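Long-range contacts in soluble lytic tranglycosilase B3 (Pseudomonas aeruginosa, PDB 5AO8), which probably cleaves peptidoglycan as a lytic transglycosylase, taking part in the turnover and recycling of the bacterial cell wall: residues R94-Y99 with S329-L334; P106-Q111 with E144-S149; R273-E278 with G298-L303. One frame throughout, in Å; residues are numbered along the deposited sequence.

Interaction 1: residues R94-Y99 with S329-L334; sequences RPVWKY and SSAYAL. With NAG (2-acetamido-2-deoxy-beta-D-glucopyranose), chain B.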
loop_
_atom_site.group_PDB
_atom_site.type_symbol
_atom_site.label_atom_id
_atom_site.label_comp_id
_atom_site.label_asym_id
_atom_site.label_seq_id
_atom_site.Cartn_x
_atom_site.Cartn_y
_atom_site.Cartn_z
ATOM N N ARG A 94 -7.589 -4.703 -11.022
ATOM C CA ARG A 94 -7.305 -3.322 -11.469
ATOM C C ARG A 94 -8.054 -2.804 -12.746
ATOM O O ARG A 94 -9.282 -2.834 -12.730
ATOM C CB ARG A 94 -5.769 -3.249 -11.550
ATOM C CG ARG A 94 -5.059 -3.080 -10.204
ATOM C CD ARG A 94 -5.894 -3.563 -8.988
ATOM N NE ARG A 94 -5.264 -3.432 -7.677
ATOM C CZ ARG A 94 -4.827 -2.297 -7.161
ATOM N NH1 ARG A 94 -4.917 -1.180 -7.855
ATOM N NH2 ARG A 94 -4.288 -2.282 -5.952
ATOM N N PRO A 95 -7.397 -2.220 -13.786
ATOM C CA PRO A 95 -6.047 -1.764 -14.133
ATOM C C PRO A 95 -5.649 -0.627 -13.218
ATOM O O PRO A 95 -6.487 -0.097 -12.499
ATOM C CB PRO A 95 -6.174 -1.290 -15.589
ATOM C CG PRO A 95 -7.542 -0.880 -15.719
ATOM C CD PRO A 95 -8.365 -1.753 -14.799
ATOM N N VAL A 96 -4.369 -0.327 -13.173
ATOM C CA VAL A 96 -3.918 0.790 -12.394
ATOM C C VAL A 96 -4.696 2.030 -12.833
ATOM O O VAL A 96 -4.956 2.923 -12.031
ATOM C CB VAL A 96 -2.418 0.997 -12.552
ATOM C CG1 VAL A 96 -2.011 2.369 -12.069
ATOM C CG2 VAL A 96 -1.676 -0.048 -11.760
ATOM N N TRP A 97 -5.091 2.065 -14.101
ATOM C CA TRP A 97 -5.842 3.194 -14.620
ATOM C C TRP A 97 -7.122 3.425 -13.814
ATOM O O TRP A 97 -7.446 4.563 -13.491
ATOM C CB TRP A 97 -6.176 2.984 -16.095
ATOM C CG TRP A 97 -7.305 3.855 -16.559
ATOM C CD1 TRP A 97 -7.227 5.165 -16.935
ATOM C CD2 TRP A 97 -8.692 3.482 -16.686
ATOM N NE1 TRP A 97 -8.474 5.632 -17.293
ATOM C CE2 TRP A 97 -9.389 4.620 -17.146
ATOM C CE3 TRP A 97 -9.410 2.300 -16.454
ATOM C CZ2 TRP A 97 -10.767 4.608 -17.377
ATOM C CZ3 TRP A 97 -10.771 2.293 -16.685
ATOM C CH2 TRP A 97 -11.436 3.440 -17.140
ATOM N N LYS A 98 -7.849 2.360 -13.484
ATOM C CA LYS A 98 -9.157 2.510 -12.836
ATOM C C LYS A 98 -8.927 2.893 -11.382
ATOM O O LYS A 98 -9.495 3.853 -10.869
ATOM C CB LYS A 98 -9.999 1.218 -12.934
ATOM C CG LYS A 98 -11.404 1.305 -12.259
ATOM C CD LYS A 98 -12.302 2.368 -12.910
ATOM C CE LYS A 98 -13.517 2.688 -12.058
ATOM N NZ LYS A 98 -13.212 3.716 -11.022
ATOM N N TYR A 99 -8.091 2.104 -10.732
ATOM C CA TYR A 99 -7.640 2.354 -9.381
ATOM C C TYR A 99 -7.183 3.787 -9.125
ATOM O O TYR A 99 -7.402 4.316 -8.036
ATOM C CB TYR A 99 -6.497 1.416 -9.071
ATOM C CG TYR A 99 -5.965 1.582 -7.693
ATOM C CD1 TYR A 99 -6.588 0.975 -6.622
ATOM C CD2 TYR A 99 -4.823 2.311 -7.463
ATOM C CE1 TYR A 99 -6.097 1.101 -5.362
ATOM C CE2 TYR A 99 -4.328 2.446 -6.209
ATOM C CZ TYR A 99 -4.970 1.833 -5.156
ATOM O OH TYR A 99 -4.502 1.956 -3.883
ATOM N N SER A 329 2.192 -1.957 -2.336
ATOM C CA SER A 329 1.671 -1.999 -3.683
ATOM C C SER A 329 2.136 -0.723 -4.417
ATOM O O SER A 329 1.873 0.411 -3.980
ATOM C CB SER A 329 0.156 -2.087 -3.660
ATOM O OG SER A 329 -0.372 -1.558 -4.870
ATOM N N SER A 330 2.861 -0.906 -5.507
ATOM C CA SER A 330 3.322 0.202 -6.320
ATOM C C SER A 330 2.145 1.043 -6.885
ATOM O O SER A 330 2.298 2.241 -7.048
ATOM C CB SER A 330 4.191 -0.314 -7.467
ATOM O OG SER A 330 3.419 -1.231 -8.215
ATOM N N ALA A 331 0.988 0.433 -7.160
ATOM C CA ALA A 331 -0.196 1.192 -7.587
ATOM C C ALA A 331 -0.630 2.189 -6.505
ATOM O O ALA A 331 -0.919 3.358 -6.784
ATOM C CB ALA A 331 -1.326 0.252 -7.912
ATOM N N TYR A 332 -0.656 1.702 -5.271
ATOM C CA TYR A 332 -0.954 2.523 -4.105
ATOM C C TYR A 332 0.064 3.613 -3.932
ATOM O O TYR A 332 -0.319 4.723 -3.695
ATOM C CB TYR A 332 -1.023 1.668 -2.840
ATOM C CG TYR A 332 -1.111 2.406 -1.526
ATOM C CD1 TYR A 332 0.036 2.821 -0.863
ATOM C CD2 TYR A 332 -2.330 2.662 -0.940
ATOM C CE1 TYR A 332 -0.035 3.488 0.363
ATOM C CE2 TYR A 332 -2.419 3.327 0.292
ATOM C CZ TYR A 332 -1.257 3.719 0.938
ATOM O OH TYR A 332 -1.314 4.362 2.157
ATOM N N ALA A 333 1.349 3.310 -4.031
ATOM C CA ALA A 333 2.334 4.351 -3.748
ATOM C C ALA A 333 2.314 5.422 -4.848
ATOM O O ALA A 333 2.488 6.570 -4.575
ATOM C CB ALA A 333 3.710 3.779 -3.583
ATOM N N LEU A 334 2.013 5.036 -6.066
ATOM C CA LEU A 334 1.838 5.986 -7.144
ATOM C C LEU A 334 0.605 6.872 -6.898
ATOM O O LEU A 334 0.680 8.078 -7.011
ATOM C CB LEU A 334 1.744 5.228 -8.487
ATOM C CG LEU A 334 1.619 6.057 -9.767
ATOM C CD1 LEU A 334 2.831 6.981 -9.936
ATOM C CD2 LEU A 334 1.430 5.158 -11.037
HETATM C C1 NAG B . -8.836 1.628 1.640
HETATM C C2 NAG B . -8.790 0.719 2.866
HETATM C C3 NAG B . -7.367 0.493 3.380
HETATM C C4 NAG B . -6.397 0.191 2.229
HETATM C C5 NAG B . -6.594 1.225 1.128
HETATM C C6 NAG B . -5.667 1.141 -0.084
HETATM C C7 NAG B . -10.641 0.523 4.525
HETATM C C8 NAG B . -11.488 1.157 5.642
HETATM N N2 NAG B . -9.590 1.305 3.900
HETATM O O3 NAG B . -7.349 -0.572 4.312
HETATM O O4 NAG B . -5.101 0.231 2.844
HETATM O O5 NAG B . -7.957 1.137 0.670
HETATM O O6 NAG B . -6.441 1.145 -1.283
HETATM O O7 NAG B . -10.820 -0.593 4.163
#
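Val-96 and Tyr-99 pack on Ala-331 where the first turns of helices 96-103 and 330-342 meet in the lysozyme-like transglycosylase domain. The small methyl lets the backbones approach: the CA atoms of Val-96 and Ala-331 are 6.1 Å apart, and Val-96 CG2 touches Ala-331 CB at 3.9 Å. Tyr-99, with CG anti to its backbone N (chi1 -179°), reaches across the start of the other helix, so that its ring edge meets the carbonyl of Ala-331 (CE2 to O, 3.6 Å). Arg-94 CZ lies 3.7 Å above this ring near its rim, but the guanidinium turns an edge toward Tyr-99 CD2, so the planes are not stacked; NH1 also reaches Ala-331 CB at 3.9 Å. Within 329-334, Ser-329 is the N-cap: its OG accepts a nearly straight bond from Tyr-332 N (3.3 Å, 171° at the hydrogen). The ring of Tyr-332 leads away from segment 94-99, and Met-143 of helix 134-145 touches both tyrosines. The phenol oxygen of Tyr-99 ends beside the bound sugar, near the edge of the Tyr-332 ring: OH lies 3.6 Å from Tyr-332 CB and forms a weak 3.3 Å hydrogen bond with O6 of NAG.

Interaction 2: residues P106-Q111 with E144-S149; sequences PLRVRQ and ESNYGS. With NM9 (methyl 2-acetamido-3-O-[(2R)-1-amino-1-oxopropan-2-yl]-2-deoxy-beta-D-glucopyranoside), chain C; NAG (2-acetamido-2-deoxy-beta-D-glucopyranose), chain B.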
loop_
_atom_site.group_PDB
_atom_site.type_symbol
_atom_site.label_atom_id
_atom_site.label_comp_id
_atom_site.label_asym_id
_atom_site.label_seq_id
_atom_site.Cartn_x
_atom_site.Cartn_y
_atom_site.Cartn_z
ATOM N N PRO A 106 -11.653 13.981 -7.973
ATOM C CA PRO A 106 -11.577 15.372 -7.514
ATOM C C PRO A 106 -12.311 15.580 -6.214
ATOM O O PRO A 106 -12.012 16.511 -5.484
ATOM C CB PRO A 106 -12.241 16.166 -8.660
ATOM C CG PRO A 106 -12.094 15.294 -9.867
ATOM C CD PRO A 106 -12.178 13.884 -9.349
ATOM N N LEU A 107 -13.262 14.723 -5.902
ATOM C CA LEU A 107 -13.928 14.880 -4.614
ATOM C C LEU A 107 -12.868 14.657 -3.527
ATOM O O LEU A 107 -12.751 15.449 -2.581
ATOM C CB LEU A 107 -15.126 13.929 -4.484
ATOM C CG LEU A 107 -16.224 14.262 -5.528
ATOM C CD1 LEU A 107 -17.325 13.165 -5.682
ATOM C CD2 LEU A 107 -16.865 15.650 -5.289
ATOM N N ARG A 108 -12.019 13.653 -3.717
ATOM C CA ARG A 108 -11.038 13.336 -2.680
ATOM C C ARG A 108 -9.916 14.359 -2.660
ATOM O O ARG A 108 -9.430 14.716 -1.588
ATOM C CB ARG A 108 -10.467 11.940 -2.867
ATOM C CG ARG A 108 -9.456 11.583 -1.814
ATOM C CD ARG A 108 -9.038 10.169 -2.027
ATOM N NE ARG A 108 -10.001 9.253 -1.441
ATOM C CZ ARG A 108 -10.296 8.065 -1.936
ATOM N NH1 ARG A 108 -9.727 7.655 -3.049
ATOM N NH2 ARG A 108 -11.168 7.295 -1.312
ATOM N N VAL A 109 -9.511 14.841 -3.841
ATOM C CA VAL A 109 -8.562 15.959 -3.928
ATOM C C VAL A 109 -9.100 17.163 -3.168
ATOM O O VAL A 109 -8.449 17.671 -2.271
ATOM C CB VAL A 109 -8.259 16.331 -5.400
ATOM C CG1 VAL A 109 -7.277 17.461 -5.489
ATOM C CG2 VAL A 109 -7.695 15.154 -6.110
ATOM N N ARG A 110 -10.314 17.592 -3.455
ATOM C CA ARG A 110 -10.766 18.777 -2.773
ATOM C C ARG A 110 -10.978 18.519 -1.275
ATOM O O ARG A 110 -10.676 19.384 -0.478
ATOM C CB ARG A 110 -12.028 19.341 -3.416
ATOM C CG ARG A 110 -13.265 18.617 -3.145
ATOM C CD ARG A 110 -14.435 19.576 -3.271
ATOM N NE ARG A 110 -15.692 18.891 -2.929
ATOM C CZ ARG A 110 -16.805 18.937 -3.651
ATOM N NH1 ARG A 110 -16.875 19.658 -4.763
ATOM N NH2 ARG A 110 -17.855 18.259 -3.257
ATOM N N GLN A 111 -11.445 17.348 -0.870
ATOM C CA GLN A 111 -11.655 17.143 0.564
ATOM C C GLN A 111 -10.283 17.187 1.245
ATOM O O GLN A 111 -10.139 17.715 2.354
ATOM C CB GLN A 111 -12.393 15.844 0.853
ATOM C CG GLN A 111 -13.089 15.866 2.226
ATOM C CD GLN A 111 -13.682 14.493 2.618
ATOM O OE1 GLN A 111 -13.977 13.668 1.748
ATOM N NE2 GLN A 111 -13.840 14.244 3.929
ATOM N N GLU A 144 -6.203 5.875 2.857
ATOM C CA GLU A 144 -6.470 4.833 3.871
ATOM C C GLU A 144 -7.904 4.829 4.400
ATOM O O GLU A 144 -8.526 3.795 4.506
ATOM C CB GLU A 144 -5.505 4.996 5.031
ATOM C CG GLU A 144 -4.078 4.622 4.677
ATOM C CD GLU A 144 -3.903 3.161 4.162
ATOM O OE1 GLU A 144 -4.714 2.259 4.499
ATOM O OE2 GLU A 144 -2.942 2.915 3.403
ATOM N N SER A 145 -8.445 5.996 4.692
ATOM C CA SER A 145 -9.745 6.057 5.325
ATOM C C SER A 145 -10.608 7.188 4.795
ATOM O O SER A 145 -11.560 7.559 5.447
ATOM C CB SER A 145 -9.559 6.209 6.851
ATOM O OG SER A 145 -8.976 7.457 7.206
ATOM N N ASN A 146 -10.271 7.747 3.624
ATOM C CA ASN A 146 -10.885 8.999 3.150
ATOM C C ASN A 146 -10.954 10.103 4.239
ATOM O O ASN A 146 -11.987 10.721 4.481
ATOM C CB ASN A 146 -12.282 8.727 2.584
ATOM C CG ASN A 146 -12.771 9.849 1.718
ATOM O OD1 ASN A 146 -12.503 9.879 0.524
ATOM N ND2 ASN A 146 -13.473 10.810 2.319
ATOM N N TYR A 147 -9.810 10.371 4.854
ATOM C CA TYR A 147 -9.644 11.440 5.847
ATOM C C TYR A 147 -10.503 11.222 7.132
ATOM O O TYR A 147 -10.957 12.165 7.792
ATOM C CB TYR A 147 -9.954 12.784 5.220
ATOM C CG TYR A 147 -9.299 12.998 3.857
ATOM C CD1 TYR A 147 -7.947 13.308 3.717
ATOM C CD2 TYR A 147 -10.051 12.922 2.723
ATOM C CE1 TYR A 147 -7.392 13.513 2.461
ATOM C CE2 TYR A 147 -9.521 13.121 1.516
ATOM C CZ TYR A 147 -8.186 13.421 1.371
ATOM O OH TYR A 147 -7.664 13.575 0.082
ATOM N N GLY A 148 -10.693 9.960 7.485
ATOM C CA GLY A 148 -11.434 9.596 8.670
ATOM C C GLY A 148 -12.839 9.126 8.406
ATOM O O GLY A 148 -13.456 8.603 9.282
ATOM N N SER A 149 -13.335 9.247 7.196
ATOM C CA SER A 149 -14.760 9.034 6.984
ATOM C C SER A 149 -15.136 7.594 6.601
ATOM O O SER A 149 -16.263 7.217 6.782
ATOM C CB SER A 149 -15.262 10.025 5.920
ATOM O OG SER A 149 -14.781 9.665 4.632
HETATM C C3A NM9 C . -10.523 -0.111 -1.846
HETATM C C1 NM9 C . -12.599 4.231 -1.039
HETATM N N3A NM9 C . -12.969 -1.040 -2.047
HETATM O O4 NM9 C . -10.220 1.637 1.182
HETATM O O7 NM9 C . -11.603 4.300 -4.491
HETATM C C1B NM9 C . -14.181 6.047 -1.096
HETATM C C3B NM9 C . -9.321 -0.819 -2.414
HETATM C C2 NM9 C . -11.652 3.325 -1.833
HETATM C C3E NM9 C . -11.802 -0.392 -2.691
HETATM C C3 NM9 C . -11.141 2.145 -0.985
HETATM C C4 NM9 C . -10.526 2.702 0.267
HETATM C C5 NM9 C . -11.554 3.639 0.918
HETATM C C6 NM9 C . -10.952 4.297 2.108
HETATM C C7 NM9 C . -12.363 3.351 -4.264
HETATM C C8 NM9 C . -13.298 2.692 -5.351
HETATM N N2 NM9 C . -12.434 2.788 -2.911
HETATM O OCA NM9 C . -11.875 -0.078 -3.873
HETATM O O1 NM9 C . -13.111 5.374 -1.766
HETATM O O3 NM9 C . -10.201 1.300 -1.719
HETATM O O6 NM9 C . -9.931 5.107 1.486
HETATM O O5 NM9 C . -11.891 4.684 0.060
HETATM C C1 NAG B . -8.836 1.628 1.640
HETATM C C2 NAG B . -8.790 0.719 2.866
HETATM C C3 NAG B . -7.367 0.493 3.380
HETATM C C4 NAG B . -6.397 0.191 2.229
HETATM C C5 NAG B . -6.594 1.225 1.128
HETATM C C6 NAG B . -5.667 1.141 -0.084
HETATM C C7 NAG B . -10.641 0.523 4.525
HETATM C C8 NAG B . -11.488 1.157 5.642
HETATM N N2 NAG B . -9.590 1.305 3.900
HETATM O O3 NAG B . -7.349 -0.572 4.312
HETATM O O4 NAG B . -5.101 0.231 2.844
HETATM O O5 NAG B . -7.957 1.137 0.670
HETATM O O6 NAG B . -6.441 1.145 -1.283
HETATM O O7 NAG B . -10.820 -0.593 4.163
#
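Helix 106-118 faces the turn that follows helix 134-145, with CA separations of 7.3 Å for Arg-108 and Asn-146 and 8.0 Å for Gln-111 and Tyr-147; Asn-146, at positive phi, leaves the helical conformation and opens a type I' turn to Ser-149. The amide of Asn-146 is gripped from several directions. Its OD1 accepts from Arg-108 NE at 3.2 Å (148° at the hydrogen) and more weakly from NH2 of the same guanidinium, whose plane is turned 59° from the amide. Its ND2 donates to Gln-111 OE1 at 3.0 Å and to Ser-149 OG at 2.9 Å, so both ends of the amide are engaged and its rotation is fixed. The extended Gln-111 chain crosses Asn-146 at about a right angle. Tyr-147 makes the remaining link: its OH donates to Arg-108 O at 2.7 Å, approaching from 46° above the carbonyl plane, while the methylene CG of Arg-108 presses on the same hydroxyl. The backbone carbonyl carbon of Gln-111 sits over one face of the ring. Arg-108 bends at its third torsion, and NH2 at the far end donates to O1 of the bound NM9 sugar at 2.8 Å. The side-chain amide of Asn-146 thus helps position the guanidinium that bonds O1, while its own backbone also lies beside the sugar. Earlier in the segment, Ser-145 OG accepts from Gly-148 N in an ST motif, and Glu-144 OE1 accepts from O4 of NAG at 2.6 Å. A Glu-Ser pair leading into a tight turn beside the sugar chain is consistent with the glutamate-serine signature of lytic transglycosylases in the lysozyme superfamily.

Interaction 3: residues R273-E278 with G298-L303; sequences RKPLGE and GEQASL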
loop_
_atom_site.group_PDB
_atom_site.type_symbol
_atom_site.label_atom_id
_atom_site.label_comp_id
_atom_site.label_asym_id
_atom_site.label_seq_id
_atom_site.Cartn_x
_atom_site.Cartn_y
_atom_site.Cartn_z
ATOM N N ARG A 273 18.069 -0.001 -9.339
ATOM C CA ARG A 273 18.237 1.369 -8.919
ATOM C C ARG A 273 19.483 1.957 -9.559
ATOM O O ARG A 273 20.526 1.329 -9.552
ATOM C CB ARG A 273 18.367 1.462 -7.394
ATOM C CG ARG A 273 17.068 1.474 -6.660
ATOM C CD ARG A 273 17.269 1.798 -5.164
ATOM N NE ARG A 273 17.431 0.595 -4.369
ATOM C CZ ARG A 273 16.524 -0.382 -4.288
ATOM N NH1 ARG A 273 15.373 -0.323 -4.953
ATOM N NH2 ARG A 273 16.766 -1.444 -3.536
ATOM N N LYS A 274 19.359 3.180 -10.053
ATOM C CA LYS A 274 20.450 3.913 -10.656
ATOM C C LYS A 274 20.302 5.353 -10.275
ATOM O O LYS A 274 19.199 5.820 -10.066
ATOM C CB LYS A 274 20.454 3.811 -12.177
ATOM C CG LYS A 274 20.435 2.436 -12.702
ATOM C CD LYS A 274 20.366 2.430 -14.218
ATOM C CE LYS A 274 20.431 1.007 -14.699
ATOM N NZ LYS A 274 21.617 0.317 -14.153
ATOM N N PRO A 275 21.406 6.084 -10.232
ATOM C CA PRO A 275 21.330 7.527 -9.985
ATOM C C PRO A 275 20.572 8.319 -11.061
ATOM O O PRO A 275 20.575 7.969 -12.226
ATOM C CB PRO A 275 22.794 7.937 -9.952
ATOM C CG PRO A 275 23.516 6.671 -9.577
ATOM C CD PRO A 275 22.789 5.582 -10.207
ATOM N N LEU A 276 19.920 9.394 -10.655
ATOM C CA LEU A 276 19.205 10.243 -11.590
ATOM C C LEU A 276 20.099 10.719 -12.748
ATOM O O LEU A 276 19.613 10.914 -13.855
ATOM C CB LEU A 276 18.633 11.467 -10.870
ATOM C CG LEU A 276 17.197 11.513 -10.343
ATOM C CD1 LEU A 276 16.487 12.590 -11.060
ATOM C CD2 LEU A 276 16.428 10.224 -10.470
ATOM N N GLY A 277 21.391 10.928 -12.488
ATOM C CA GLY A 277 22.296 11.423 -13.513
ATOM C C GLY A 277 22.585 10.369 -14.568
ATOM O O GLY A 277 22.766 10.668 -15.745
ATOM N N GLU A 278 22.627 9.124 -14.119
ATOM C CA GLU A 278 22.844 7.982 -14.976
ATOM C C GLU A 278 21.601 7.575 -15.801
ATOM O O GLU A 278 21.749 7.013 -16.889
ATOM C CB GLU A 278 23.328 6.828 -14.100
ATOM C CG GLU A 278 23.489 5.494 -14.790
ATOM C CD GLU A 278 24.060 4.435 -13.861
ATOM O OE1 GLU A 278 24.792 4.806 -12.910
ATOM O OE2 GLU A 278 23.777 3.233 -14.087
ATOM N N GLY A 298 22.489 12.604 -7.862
ATOM C CA GLY A 298 22.936 11.396 -7.186
ATOM C C GLY A 298 21.875 10.523 -6.515
ATOM O O GLY A 298 22.201 9.463 -5.970
ATOM N N GLU A 299 20.615 10.953 -6.539
ATOM C CA GLU A 299 19.539 10.168 -5.930
ATOM C C GLU A 299 19.311 8.849 -6.644
ATOM O O GLU A 299 19.188 8.811 -7.865
ATOM C CB GLU A 299 18.248 10.952 -5.942
ATOM C CG GLU A 299 18.179 12.003 -4.888
ATOM C CD GLU A 299 17.793 11.432 -3.543
ATOM O OE1 GLU A 299 16.908 10.538 -3.502
ATOM O OE2 GLU A 299 18.379 11.877 -2.531
ATOM N N GLN A 300 19.260 7.771 -5.880
ATOM C CA GLN A 300 18.949 6.477 -6.439
ATOM C C GLN A 300 17.514 6.527 -6.975
ATOM O O GLN A 300 16.642 7.169 -6.375
ATOM C CB GLN A 300 19.121 5.373 -5.380
ATOM C CG GLN A 300 20.569 5.026 -5.049
ATOM C CD GLN A 300 21.435 4.694 -6.285
ATOM O OE1 GLN A 300 22.050 5.587 -6.856
ATOM N NE2 GLN A 300 21.492 3.415 -6.679
ATOM N N ALA A 301 17.260 5.875 -8.105
ATOM C CA ALA A 301 15.922 5.868 -8.659
ATOM C C ALA A 301 15.664 4.663 -9.495
ATOM O O ALA A 301 16.572 4.052 -10.024
ATOM C CB ALA A 301 15.690 7.075 -9.466
ATOM N N SER A 302 14.392 4.362 -9.632
ATOM C CA SER A 302 13.934 3.232 -10.403
ATOM C C SER A 302 12.920 3.679 -11.403
ATOM O O SER A 302 12.225 4.666 -11.221
ATOM C CB SER A 302 13.302 2.182 -9.505
ATOM O OG SER A 302 14.231 1.651 -8.567
ATOM N N LEU A 303 12.747 2.877 -12.418
ATOM C CA LEU A 303 11.835 3.231 -13.466
ATOM C C LEU A 303 10.568 2.403 -13.383
ATOM O O LEU A 303 10.606 1.182 -13.352
ATOM C CB LEU A 303 12.512 3.040 -14.800
ATOM C CG LEU A 303 11.609 3.353 -15.965
ATOM C CD1 LEU A 303 11.341 4.882 -16.000
ATOM C CD2 LEU A 303 12.303 2.874 -17.209
#
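Lys-274 and Ala-301 form an antiparallel hydrogen-bonded pair, and Pro-275 with Gln-300 the adjoining non-hydrogen-bonded pair; strand 274-275 is the outermost strand on this side of the sheet, next to 300-304. Backbone hydrogen bonds carry this register. Lys-274 N donates to Ala-301 O at 2.9 Å, nearly straight (166° at the hydrogen) and in the carbonyl plane. The return bond, from Ala-301 N to Lys-274 O, is 2.8 Å long but comes from 39° above the acceptor's plane. Past the proline, Leu-276 N donates to Glu-299 O at 2.9 Å, a further backbone bond where the chain turns into helix 276-280. Two CA-H...O contacts accompany these bonds, Arg-273 CA to Ala-301 O and Pro-275 CA to Glu-299 O, each 3.3 Å.

The apolar contribution is narrow and tight. Leu-276 CD2 presses on Ala-301 CB at 3.4 Å, closer than usual for two carbons, and both leucine torsions lie away from staggered values (chi1 -95°), a sign of possible strain. Leu-315 and Phe-255, from strands 313-316 and 254-258 farther across the sheet, also touch this leucine.

Polar side chains meet the other strand in van der Waals contact, oxygen against carbon, without cross-strand hydrogen bonds. Gln-300, bent at its second torsion, lies alongside Pro-275, pointing the same way, with OE1 3.3 Å from the ring carbon CG. The aliphatic part of Arg-273 passes the same glutamine at about a right angle and brings CG within 3.4 Å of Ser-302 OG, a hydroxyl hydrogen-bonded to Ile-272 O. Lys-274 NZ has a long salt bridge to Glu-278 OE2, within its own segment.

The strand pairing therefore rests on main-chain atoms. Pro-275, which lacks an N-H, occupies the pair whose bonding pattern asks for none between these strands.

All three contacts are partly buried. Interaction 1 lies nearest the middle of the chain, its centre about 9 Å from the chain's centre, against 16 Å for interaction 2 and 23 Å for interaction 3, an outlying sheet contact. Interactions 1 and 2 use consecutive helices, 96-103 and 106-118, and both border the bound NAG; Arg-108 and Val-109 of interaction 2 also touch Leu-339 of helix 330-342, and Tyr-332 OH makes a weak hydrogen bond to Glu-144 OE2. Interaction 1 is helix packing on a methyl and an aromatic ring, whereas interaction 2 is a side-chain polar network beside the sugars. Interaction 3, away from the sugars, depends instead on main-chain sheet bonds.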